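Local atomic coordinates of TRAP solute Binding Protein (Uncultured marine bacterium, PDB entry 5I7I), a protein that binds aromatic acids such as 3-hydroxybenzoate as the solute-binding component of a TRAP transport system, probably handing them on for uptake. Residues E24-H30 against E58-Y64; G164-P170 against V201-V207. One frame throughout, in Å; residues are numbered along the deposited sequence. Where two conformers were deposited one is given.

Contact 1: residues E24-H30 against E58-Y64; sequences EVVLKFH and EIKVEIY
Strands 25-30 and 59-64 run parallel, 4.6 Å apart at the closest approach of their axes, and residues pair in register from Val25 with Ile59 to His30 with Tyr64. They are the two strands of a beta-alpha-beta unit whose linking helix is 38-54. Strand 59-64 forms an outer edge of a five-stranded mixed sheet. Six backbone hydrogen bonds join the pair, among them Lys60 N to Val25 O at 2.8 Å. The odd-numbered residues form an apolar face. Val25 and Ile59 lie side by side on it, pointing the same way, with their CG1 atoms 3.6 Å apart. Leu27 crosses Ile59 at a slant, its CD1 meeting Ile59 CG2 at 3.6 Å. Phe29 CG is anti to the backbone N (chi1 169°), which brings CD2 obliquely to Ile63 CG2. Phe29 CB rests on Val61 CG1. Helix 38-54 covers part of this face, where its Val44 and Asn40 touch Phe29 and its Val51 touches Ile59. The other face is more polar. Lys60 bends at its last torsion (chi4 64°) and crosses Glu24 at about a right angle. Lys60 NZ forms a salt bridge to Glu24 OE1 at 2.9 Å, arriving from above the carboxylate plane, and also bonds to Gly57 O. The carboxylate of Glu62 lies against Val26 CG1. At the far end His30 turns the edge of its ring to Tyr64 O, while its ND1 bonds to Gln79. The Tyr64 ring has Phe29 O at its edge, in plane. Tyr64 OH donates a 2.7 Å hydrogen bond to Glu62 OE1, which it meets from well above the carboxylate plane.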
ATOM      1  N   GLU A  24      18.786 -12.083  24.682  1.00 23.56           N
ATOM      2  CA  GLU A  24      17.541 -12.278  23.944  1.00 27.41           C
ATOM      3  C   GLU A  24      16.651 -11.044  24.025  1.00 21.86           C
ATOM      4  O   GLU A  24      16.490 -10.431  25.073  1.00 24.51           O
ATOM      5  CB  GLU A  24      16.770 -13.492  24.475  1.00 35.76           C
ATOM      6  CG  GLU A  24      15.459 -13.767  23.736  1.00 41.54           C
ATOM      7  CD  GLU A  24      14.562 -14.750  24.470  1.00 49.20           C
ATOM      8  OE1 GLU A  24      14.860 -15.964  24.432  1.00 49.32           O
ATOM      9  OE2 GLU A  24      13.563 -14.305  25.087  1.00 46.23           O
ATOM     10  N   VAL A  25      16.064 -10.694  22.893  1.00 15.02           N
ATOM     11  CA  VAL A  25      15.138  -9.575  22.794  1.00 14.21           C
ATOM     12  C   VAL A  25      13.890 -10.057  22.076  1.00 12.62           C
ATOM     13  O   VAL A  25      13.972 -10.631  20.983  1.00 16.43           O
ATOM     14  CB  VAL A  25      15.762  -8.367  22.067  1.00 17.56           C
ATOM     15  CG1 VAL A  25      16.251  -8.758  20.698  1.00 25.63           C
ATOM     16  CG2 VAL A  25      14.758  -7.215  21.968  1.00 24.06           C
ATOM     17  N   VAL A  26      12.740  -9.806  22.682  1.00 14.79           N
ATOM     18  CA  VAL A  26      11.450 -10.095  22.083  1.00 11.37           C
ATOM     19  C   VAL A  26      10.899  -8.809  21.495  1.00 11.46           C
ATOM     20  O   VAL A  26      10.837  -7.777  22.175  1.00 15.14           O
ATOM     21  CB  VAL A  26      10.489 -10.679  23.131  1.00 16.49           C
ATOM     22  CG1 VAL A  26       9.102 -10.891  22.514  1.00 18.41           C
ATOM     23  CG2 VAL A  26      11.042 -11.984  23.676  1.00 23.15           C
ATOM     24  N   LEU A  27      10.485  -8.868  20.237  1.00  9.88           N
ATOM     25  CA  LEU A  27       9.843  -7.734  19.584  1.00 10.13           C
ATOM     26  C   LEU A  27       8.422  -8.105  19.196  1.00 11.22           C
ATOM     27  O   LEU A  27       8.201  -9.093  18.487  1.00  9.65           O
ATOM     28  CB  LEU A  27      10.603  -7.318  18.327  1.00  8.82           C
ATOM     29  CG  LEU A  27      12.074  -6.984  18.573  1.00 10.56           C
ATOM     30  CD1 LEU A  27      12.783  -6.728  17.241  1.00 10.92           C
ATOM     31  CD2 LEU A  27      12.195  -5.790  19.496  1.00 11.50           C
ATOM     32  N   LYS A  28       7.464  -7.297  19.630  1.00  7.41           N
ATOM     33  CA  LYS A  28       6.053  -7.522  19.334  1.00  7.38           C
ATOM     34  C   LYS A  28       5.703  -6.869  18.010  1.00  6.86           C
ATOM     35  O   LYS A  28       5.784  -5.641  17.879  1.00  7.69           O
ATOM     36  CB  LYS A  28       5.187  -6.909  20.431  1.00  9.04           C
ATOM     37  CG  LYS A  28       5.413  -7.479  21.817  1.00 10.99           C
ATOM     38  CD  LYS A  28       4.692  -6.666  22.887  1.00 12.69           C
ATOM     39  CE  LYS A  28       5.128  -7.068  24.268  1.00 14.01           C
ATOM     40  NZ  LYS A  28       4.638  -6.101  25.299  1.00 19.84           N
ATOM     41  N   PHE A  29       5.316  -7.681  17.032  1.00  6.79           N
ATOM     42  CA  PHE A  29       4.859  -7.194  15.744  1.00  5.70           C
ATOM     43  C   PHE A  29       3.338  -7.222  15.699  1.00  5.62           C
ATOM     44  O   PHE A  29       2.722  -8.239  16.035  1.00  6.23           O
ATOM     45  CB  PHE A  29       5.403  -8.057  14.608  1.00  5.74           C
ATOM     46  CG  PHE A  29       4.757  -7.773  13.281  1.00  6.41           C
ATOM     47  CD1 PHE A  29       5.208  -6.738  12.463  1.00  7.38           C
ATOM     48  CD2 PHE A  29       3.655  -8.505  12.865  1.00  6.47           C
ATOM     49  CE1 PHE A  29       4.576  -6.478  11.270  1.00  6.93           C
ATOM     50  CE2 PHE A  29       3.030  -8.226  11.671  1.00  6.49           C
ATOM     51  CZ  PHE A  29       3.496  -7.218  10.884  1.00  7.32           C
ATOM     52  N   HIS A  30       2.742  -6.133  15.226  1.00  6.40           N
ATOM     53  CA  HIS A  30       1.292  -6.024  15.147  1.00  5.66           C
ATOM     54  C   HIS A  30       0.875  -5.574  13.748  1.00  6.88           C
ATOM     55  O   HIS A  30       1.500  -4.685  13.169  1.00  6.72           O
ATOM     56  CB  HIS A  30       0.799  -5.015  16.198  1.00  6.90           C
ATOM     57  CG  HIS A  30      -0.632  -5.192  16.578  1.00  7.32           C
ATOM     58  ND1 HIS A  30      -1.388  -4.175  17.106  1.00  7.32           N
ATOM     59  CD2 HIS A  30      -1.439  -6.281  16.552  1.00  6.28           C
ATOM     60  CE1 HIS A  30      -2.597  -4.622  17.385  1.00  6.71           C
ATOM     61  NE2 HIS A  30      -2.659  -5.897  17.043  1.00  6.93           N
ATOM     62  N   GLU A  58      18.669 -14.696  18.873  1.00 15.67           N
ATOM     63  CA  GLU A  58      18.572 -13.713  19.941  1.00 14.86           C
ATOM     64  C   GLU A  58      17.435 -12.710  19.737  1.00 16.30           C
ATOM     65  O   GLU A  58      16.795 -12.304  20.713  1.00 18.52           O
ATOM     66  CB  GLU A  58      19.903 -12.981  20.100  1.00 16.83           C
ATOM     67  CG  GLU A  58      21.037 -13.917  20.515  1.00 16.51           C
ATOM     68  CD  GLU A  58      22.401 -13.285  20.386  1.00 20.79           C
ATOM     69  OE1 GLU A  58      22.499 -12.065  20.149  1.00 19.41           O
ATOM     70  OE2 GLU A  58      23.405 -14.019  20.516  1.00 20.22           O
ATOM     71  N   ILE A  59      17.171 -12.279  18.503  1.00 13.53           N
ATOM     72  CA  ILE A  59      16.104 -11.325  18.231  1.00 12.91           C
ATOM     73  C   ILE A  59      14.892 -12.118  17.772  1.00 12.02           C
ATOM     74  O   ILE A  59      14.876 -12.654  16.660  1.00 14.13           O
ATOM     75  CB  ILE A  59      16.498 -10.285  17.174  1.00 12.81           C
ATOM     76  CG1 ILE A  59      17.774  -9.531  17.571  1.00 17.04           C
ATOM     77  CG2 ILE A  59      15.354  -9.291  16.976  1.00 12.53           C
ATOM     78  CD1 ILE A  59      18.320  -8.616  16.464  1.00 15.80           C
ATOM     79  N   LYS A  60      13.860 -12.149  18.614  1.00 12.74           N
ATOM     80  CA  LYS A  60      12.670 -12.970  18.408  1.00 11.97           C
ATOM     81  C   LYS A  60      11.480 -12.054  18.160  1.00 14.97           C
ATOM     82  O   LYS A  60      11.036 -11.343  19.070  1.00 18.83           O
ATOM     83  CB  LYS A  60      12.383 -13.808  19.649  1.00 16.32           C
ATOM     84  CG  LYS A  60      13.411 -14.865  19.958  1.00 19.17           C
ATOM     85  CD  LYS A  60      12.964 -15.698  21.172  1.00 25.30           C
ATOM     86  CE  LYS A  60      13.761 -16.976  21.348  1.00 40.30           C
ATOM     87  NZ  LYS A  60      15.194 -16.726  21.639  1.00 43.47           N
ATOM     88  N   VAL A  61      10.925 -12.116  16.963  1.00 13.78           N
ATOM     89  CA  VAL A  61       9.710 -11.382  16.637  1.00 12.14           C
ATOM     90  C   VAL A  61       8.508 -12.279  16.920  1.00 14.68           C
ATOM     91  O   VAL A  61       8.461 -13.430  16.462  1.00 19.86           O
ATOM     92  CB  VAL A  61       9.739 -10.937  15.169  1.00 13.54           C
ATOM     93  CG1 VAL A  61       8.480 -10.147  14.821  1.00 12.35           C
ATOM     94  CG2 VAL A  61      10.985 -10.136  14.897  1.00 12.77           C
ATOM     95  N   GLU A  62       7.553 -11.769  17.705  1.00 11.78           N
ATOM     96  CA  GLU A  62       6.257 -12.405  17.922  1.00 12.91           C
ATOM     97  C   GLU A  62       5.253 -11.710  17.009  1.00 11.24           C
ATOM     98  O   GLU A  62       5.049 -10.500  17.113  1.00  9.24           O
ATOM     99  CB  GLU A  62       5.780 -12.260  19.373  1.00 14.57           C
ATOM    100  CG  GLU A  62       6.616 -12.904  20.453  1.00 27.87           C
ATOM    101  CD  GLU A  62       6.137 -12.562  21.882  1.00 22.68           C
ATOM    102  OE1 GLU A  62       5.285 -11.630  22.109  1.00 16.21           O
ATOM    103  OE2 GLU A  62       6.652 -13.245  22.787  1.00 30.45           O
ATOM    104  N   ILE A  63       4.597 -12.476  16.154  1.00  9.22           N
ATOM    105  CA  ILE A  63       3.749 -11.915  15.112  1.00  8.55           C
ATOM    106  C   ILE A  63       2.289 -11.988  15.550  1.00  7.79           C
ATOM    107  O   ILE A  63       1.753 -13.085  15.738  1.00  9.46           O
ATOM    108  CB  ILE A  63       3.951 -12.651  13.777  1.00  6.77           C
ATOM    109  CG1 ILE A  63       5.374 -12.433  13.277  1.00 10.13           C
ATOM    110  CG2 ILE A  63       2.921 -12.227  12.742  1.00  7.55           C
ATOM    111  CD1 ILE A  63       5.737 -13.224  12.044  1.00 10.67           C
ATOM    112  N   TYR A  64       1.641 -10.830  15.663  1.00  7.23           N
ATOM    113  CA  TYR A  64       0.222 -10.737  16.020  1.00  6.18           C
ATOM    114  C   TYR A  64      -0.564 -10.151  14.852  1.00  6.21           C
ATOM    115  O   TYR A  64      -0.601  -8.917  14.680  1.00  6.99           O
ATOM    116  CB  TYR A  64       0.046  -9.881  17.276  1.00  6.70           C
ATOM    117  CG  TYR A  64       0.758 -10.455  18.473  1.00  7.95           C
ATOM    118  CD1 TYR A  64       0.127 -11.377  19.291  1.00  7.48           C
ATOM    119  CD2 TYR A  64       2.059 -10.100  18.771  1.00  8.62           C
ATOM    120  CE1 TYR A  64       0.770 -11.920  20.374  1.00  7.54           C
ATOM    121  CE2 TYR A  64       2.724 -10.638  19.863  1.00  9.43           C
ATOM    122  CZ  TYR A  64       2.073 -11.560  20.660  1.00  7.97           C
ATOM    123  OH  TYR A  64       2.687 -12.104  21.760  1.00 10.71           O
TER

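Contact 2: residues G164-P170 against V201-V207; sequences GMKMRGP and VIDGMVV. With 3HB (3-hydroxybenzoic acid), chain C.
Arg168 NH1 is shared between Val206 O and the carboxylate of bound 3-hydroxybenzoate. Arg168 NH1 donates to ligand O1' at 2.9 Å. Arg168 NH1 also donates to Val206 O at 3.1 Å, in a more bent bond (N-H...O 137°). Arg168 NH2 donates to ligand O2' at 2.7 Å and also to Met188 O. The two nitrogens thus hold the carboxylate through a paired, nearly straight set of bonds in the ligand pocket, consistent with the arginine-carboxylate pairing known from other TRAP solute-binding proteins. Val206 O lies in the guanidinium plane and, with the ligand oxygens and Met188 O, helps to set the group's orientation. The Arg168 chain bends at chi2 (-90°) and then runs extended, carrying the guanidinium to the ligand, while CB packs on Met205 CB and Ile202 CD1. Pro170 CA lies over one guanidinium face, offset toward the rim, and Val207 CG1 approaches NH1 obliquely. A leucine in place of Arg168 would probably leave the ligand carboxylate without its paired donors and Val206 O without its side-chain partner. Tyr94 and Glu210 also bond to the ligand. At the other end, Asp203 OD2 accepts Lys166 N at 2.7 Å on the anti side of the carboxylate. A water joins this same oxygen to Gly164 O. Lys166 O in turn accepts Asp203 N at 2.7 Å, in the carbonyl plane. Between the two ends, Arg168 N bonds to Gly204 O and Val206 N to Arg168 O. Met167 SD lies 3.6 Å from Gly204 CA, where a side chain on that glycine would collide with the sulfur. Strands 166-169 and 204-207 are parallel neighbours inside a six-stranded mixed sheet, flanked by strands 184-187 and 148-151. Helix 172-180 packs on Met167 and Val206, while helix 193-198 lies against Arg168 and Ile202.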
ATOM      1  N   GLY A 164     -22.460   6.474 -10.438  1.00 14.58           N
ATOM      2  CA  GLY A 164     -23.435   5.938  -9.517  1.00 16.13           C
ATOM      3  C   GLY A 164     -22.946   4.763  -8.697  1.00 13.56           C
ATOM      4  O   GLY A 164     -23.653   4.334  -7.784  1.00 18.01           O
ATOM      5  N   MET A 165     -21.767   4.217  -9.000  0.57 12.55           N
ATOM      6  CA  MET A 165     -21.250   3.037  -8.319  0.57 12.05           C
ATOM      7  C   MET A 165     -20.536   3.457  -7.045  0.57 12.52           C
ATOM      8  O   MET A 165     -19.681   4.346  -7.069  0.57 12.07           O
ATOM      9  CB  MET A 165     -20.267   2.299  -9.225  0.57 11.80           C
ATOM     10  CG  MET A 165     -20.882   1.804 -10.519  0.57 16.02           C
ATOM     11  SD  MET A 165     -21.865   0.300 -10.329  0.57 13.54           S
ATOM     12  CE  MET A 165     -20.581  -0.934 -10.183  0.57 17.41           C
ATOM     13  N   LYS A 166     -20.886   2.819  -5.935  1.00 11.55           N
ATOM     14  CA  LYS A 166     -20.235   3.094  -4.662  1.00 11.12           C
ATOM     15  C   LYS A 166     -18.981   2.238  -4.605  1.00 11.94           C
ATOM     16  O   LYS A 166     -19.067   1.011  -4.518  1.00 11.09           O
ATOM     17  CB  LYS A 166     -21.173   2.797  -3.499  1.00 12.20           C
ATOM     18  CG  LYS A 166     -22.352   3.771  -3.472  1.00 12.99           C
ATOM     19  CD  LYS A 166     -23.367   3.465  -2.406  1.00 19.94           C
ATOM     20  CE  LYS A 166     -23.977   2.128  -2.643  1.00 14.81           C
ATOM     21  NZ  LYS A 166     -25.155   1.899  -1.783  1.00 28.30           N
ATOM     22  N   MET A 167     -17.824   2.885  -4.650  1.00 10.08           N
ATOM     23  CA  MET A 167     -16.550   2.203  -4.847  1.00  8.62           C
ATOM     24  C   MET A 167     -15.634   2.480  -3.670  1.00 10.12           C
ATOM     25  O   MET A 167     -15.350   3.639  -3.358  1.00  9.72           O
ATOM     26  CB  MET A 167     -15.902   2.655  -6.155  1.00 10.81           C
ATOM     27  CG  MET A 167     -16.732   2.271  -7.367  1.00  9.20           C
ATOM     28  SD  MET A 167     -16.851   0.466  -7.616  1.00 10.28           S
ATOM     29  CE  MET A 167     -15.203   0.069  -8.172  1.00 11.17           C
ATOM     30  N   ARG A 168     -15.175   1.418  -3.025  1.00  8.52           N
ATOM     31  CA  ARG A 168     -14.249   1.552  -1.906  1.00  9.74           C
ATOM     32  C   ARG A 168     -12.838   1.894  -2.383  1.00  6.86           C
ATOM     33  O   ARG A 168     -12.334   1.323  -3.357  1.00  7.18           O
ATOM     34  CB  ARG A 168     -14.195   0.257  -1.098  1.00  8.56           C
ATOM     35  CG  ARG A 168     -13.144   0.224  -0.001  1.00  8.50           C
ATOM     36  CD  ARG A 168     -11.790  -0.312  -0.442  1.00  6.99           C
ATOM     37  NE  ARG A 168     -10.872  -0.317   0.689  1.00  7.62           N
ATOM     38  CZ  ARG A 168      -9.579  -0.633   0.630  1.00  6.23           C
ATOM     39  NH1 ARG A 168      -9.012  -0.979  -0.510  1.00  6.12           N
ATOM     40  NH2 ARG A 168      -8.852  -0.615   1.739  1.00  6.75           N
ATOM     41  N   GLY A 169     -12.186   2.798  -1.662  1.00  8.04           N
ATOM     42  CA  GLY A 169     -10.764   2.993  -1.758  1.00  6.58           C
ATOM     43  C   GLY A 169     -10.116   2.955  -0.387  1.00  6.33           C
ATOM     44  O   GLY A 169     -10.793   3.087   0.634  1.00  8.33           O
ATOM     45  N   PRO A 170      -8.782   2.810  -0.349  1.00  5.89           N
ATOM     46  CA  PRO A 170      -8.082   2.619   0.940  1.00  7.06           C
ATOM     47  C   PRO A 170      -7.753   3.898   1.686  1.00  7.59           C
ATOM     48  O   PRO A 170      -7.529   3.837   2.906  1.00  8.77           O
ATOM     49  CB  PRO A 170      -6.767   1.930   0.524  1.00  6.31           C
ATOM     50  CG  PRO A 170      -6.551   2.407  -0.883  1.00  7.31           C
ATOM     51  CD  PRO A 170      -7.925   2.434  -1.481  1.00  6.93           C
ATOM     52  N   VAL A 201     -23.402  -2.218   0.851  1.00 27.33           N
ATOM     53  CA  VAL A 201     -22.958  -0.853   1.171  1.00 13.61           C
ATOM     54  C   VAL A 201     -22.034  -0.288   0.084  1.00 18.60           C
ATOM     55  O   VAL A 201     -21.917   0.936  -0.071  1.00 19.57           O
ATOM     56  CB  VAL A 201     -22.241  -0.815   2.543  1.00 24.89           C
ATOM     57  CG1 VAL A 201     -21.226   0.355   2.646  1.00 18.36           C
ATOM     58  CG2 VAL A 201     -23.227  -0.669   3.672  1.00 36.22           C
ATOM     59  N   ILE A 202     -21.290  -1.144  -0.611  1.00 15.13           N
ATOM     60  CA  ILE A 202     -20.472  -0.727  -1.745  1.00 14.05           C
ATOM     61  C   ILE A 202     -20.794  -1.664  -2.898  1.00 15.77           C
ATOM     62  O   ILE A 202     -21.244  -2.799  -2.711  1.00 14.82           O
ATOM     63  CB  ILE A 202     -18.938  -0.721  -1.466  1.00 13.29           C
ATOM     64  CG1 ILE A 202     -18.506  -2.061  -0.866  1.00 11.77           C
ATOM     65  CG2 ILE A 202     -18.546   0.441  -0.566  1.00 18.14           C
ATOM     66  CD1 ILE A 202     -17.002  -2.178  -0.572  1.00 10.83           C
ATOM     67  N   ASP A 203     -20.549  -1.171  -4.101  1.00 10.69           N
ATOM     68  CA  ASP A 203     -20.707  -1.950  -5.314  1.00 12.02           C
ATOM     69  C   ASP A 203     -19.389  -2.529  -5.816  1.00  8.98           C
ATOM     70  O   ASP A 203     -19.387  -3.354  -6.740  1.00 12.86           O
ATOM     71  CB  ASP A 203     -21.317  -1.048  -6.396  1.00 11.08           C
ATOM     72  CG  ASP A 203     -22.645  -0.400  -5.954  1.00  9.98           C
ATOM     73  OD1 ASP A 203     -23.574  -1.139  -5.569  1.00 17.98           O
ATOM     74  OD2 ASP A 203     -22.769   0.851  -5.967  1.00 12.75           O
ATOM     75  N   GLY A 204     -18.269  -2.108  -5.250  1.00  8.47           N
ATOM     76  CA  GLY A 204     -16.984  -2.552  -5.723  1.00  7.40           C
ATOM     77  C   GLY A 204     -15.901  -1.812  -4.975  1.00  9.31           C
ATOM     78  O   GLY A 204     -16.167  -1.112  -3.999  1.00  9.65           O
ATOM     79  N   MET A 205     -14.679  -1.975  -5.452  1.00  7.70           N
ATOM     80  CA  MET A 205     -13.527  -1.450  -4.736  1.00  7.66           C
ATOM     81  C   MET A 205     -12.336  -1.424  -5.669  1.00  8.89           C
ATOM     82  O   MET A 205     -12.302  -2.107  -6.701  1.00  7.22           O
ATOM     83  CB  MET A 205     -13.157  -2.282  -3.502  1.00  7.43           C
ATOM     84  CG  MET A 205     -12.622  -3.676  -3.811  1.00  8.36           C
ATOM     85  SD  MET A 205     -13.890  -4.849  -4.237  1.00  9.52           S
ATOM     86  CE  MET A 205     -12.868  -6.320  -4.356  1.00 12.11           C
ATOM     87  N   VAL A 206     -11.325  -0.677  -5.246  1.00  6.38           N
ATOM     88  CA  VAL A 206      -9.981  -0.834  -5.782  1.00  6.02           C
ATOM     89  C   VAL A 206      -9.103  -1.531  -4.754  1.00  6.14           C
ATOM     90  O   VAL A 206      -9.160  -1.227  -3.554  1.00  6.60           O
ATOM     91  CB  VAL A 206      -9.347   0.475  -6.288  1.00  6.29           C
ATOM     92  CG1 VAL A 206     -10.056   0.960  -7.510  1.00  7.03           C
ATOM     93  CG2 VAL A 206      -9.305   1.514  -5.213  1.00  6.82           C
ATOM     94  N   VAL A 207      -8.349  -2.516  -5.236  1.00  5.14           N
ATOM     95  CA  VAL A 207      -7.266  -3.201  -4.533  1.00  5.99           C
ATOM     96  C   VAL A 207      -6.403  -3.851  -5.597  1.00  4.27           C
ATOM     97  O   VAL A 207      -6.893  -4.160  -6.691  1.00  5.95           O
ATOM     98  CB  VAL A 207      -7.743  -4.328  -3.592  1.00  6.61           C
ATOM     99  CG1 VAL A 207      -8.144  -3.799  -2.230  1.00  7.04           C
ATOM    100  CG2 VAL A 207      -8.886  -5.131  -4.193  1.00  6.76           C
TER
HETATM  101  C1' 3HB C 401      -5.758  -1.813   0.860  1.00  6.71           C
HETATM  102  O1' 3HB C 401      -6.214  -1.515  -0.274  1.00  6.21           O
HETATM  103  O2' 3HB C 401      -6.220  -1.261   1.892  1.00  6.74           O
HETATM  104  C1  3HB C 401      -4.692  -2.891   1.007  1.00  5.35           C
HETATM  105  C2  3HB C 401      -4.068  -3.389  -0.135  1.00  6.65           C
HETATM  106  C3  3HB C 401      -3.110  -4.367  -0.025  1.00  6.31           C
HETATM  107  C4  3HB C 401      -2.782  -4.878   1.203  1.00  5.94           C
HETATM  108  C5  3HB C 401      -3.400  -4.380   2.347  1.00  6.92           C
HETATM  109  C6  3HB C 401      -4.358  -3.391   2.254  1.00  6.66           C
HETATM  110  O3  3HB C 401      -2.504  -4.843  -1.165  1.00  7.59           O
HETATM  111  O   HOH W   1     -24.850   2.525  -6.337  1.00 20.85           O

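How the contacts relate
Both contacts pair parallel strands, but in different sheets on opposite sides of the chain's centre, with centres about 36 Å apart. Contact 1 is partly buried and includes an edge strand. Contact 2 is mostly buried and joins two interior strands. They share no strand or helix. Contact 1 is a regular pairing with an apolar face and a more polar face carrying one salt bridge, Glu24 to Lys60. Contact 2 has fewer regular bridges and uses a buried arginine to hold the ligand carboxylate. The side chain of Phe29 in contact 1 stays about 11 Å from that ligand, so contact 1 takes no direct part in binding.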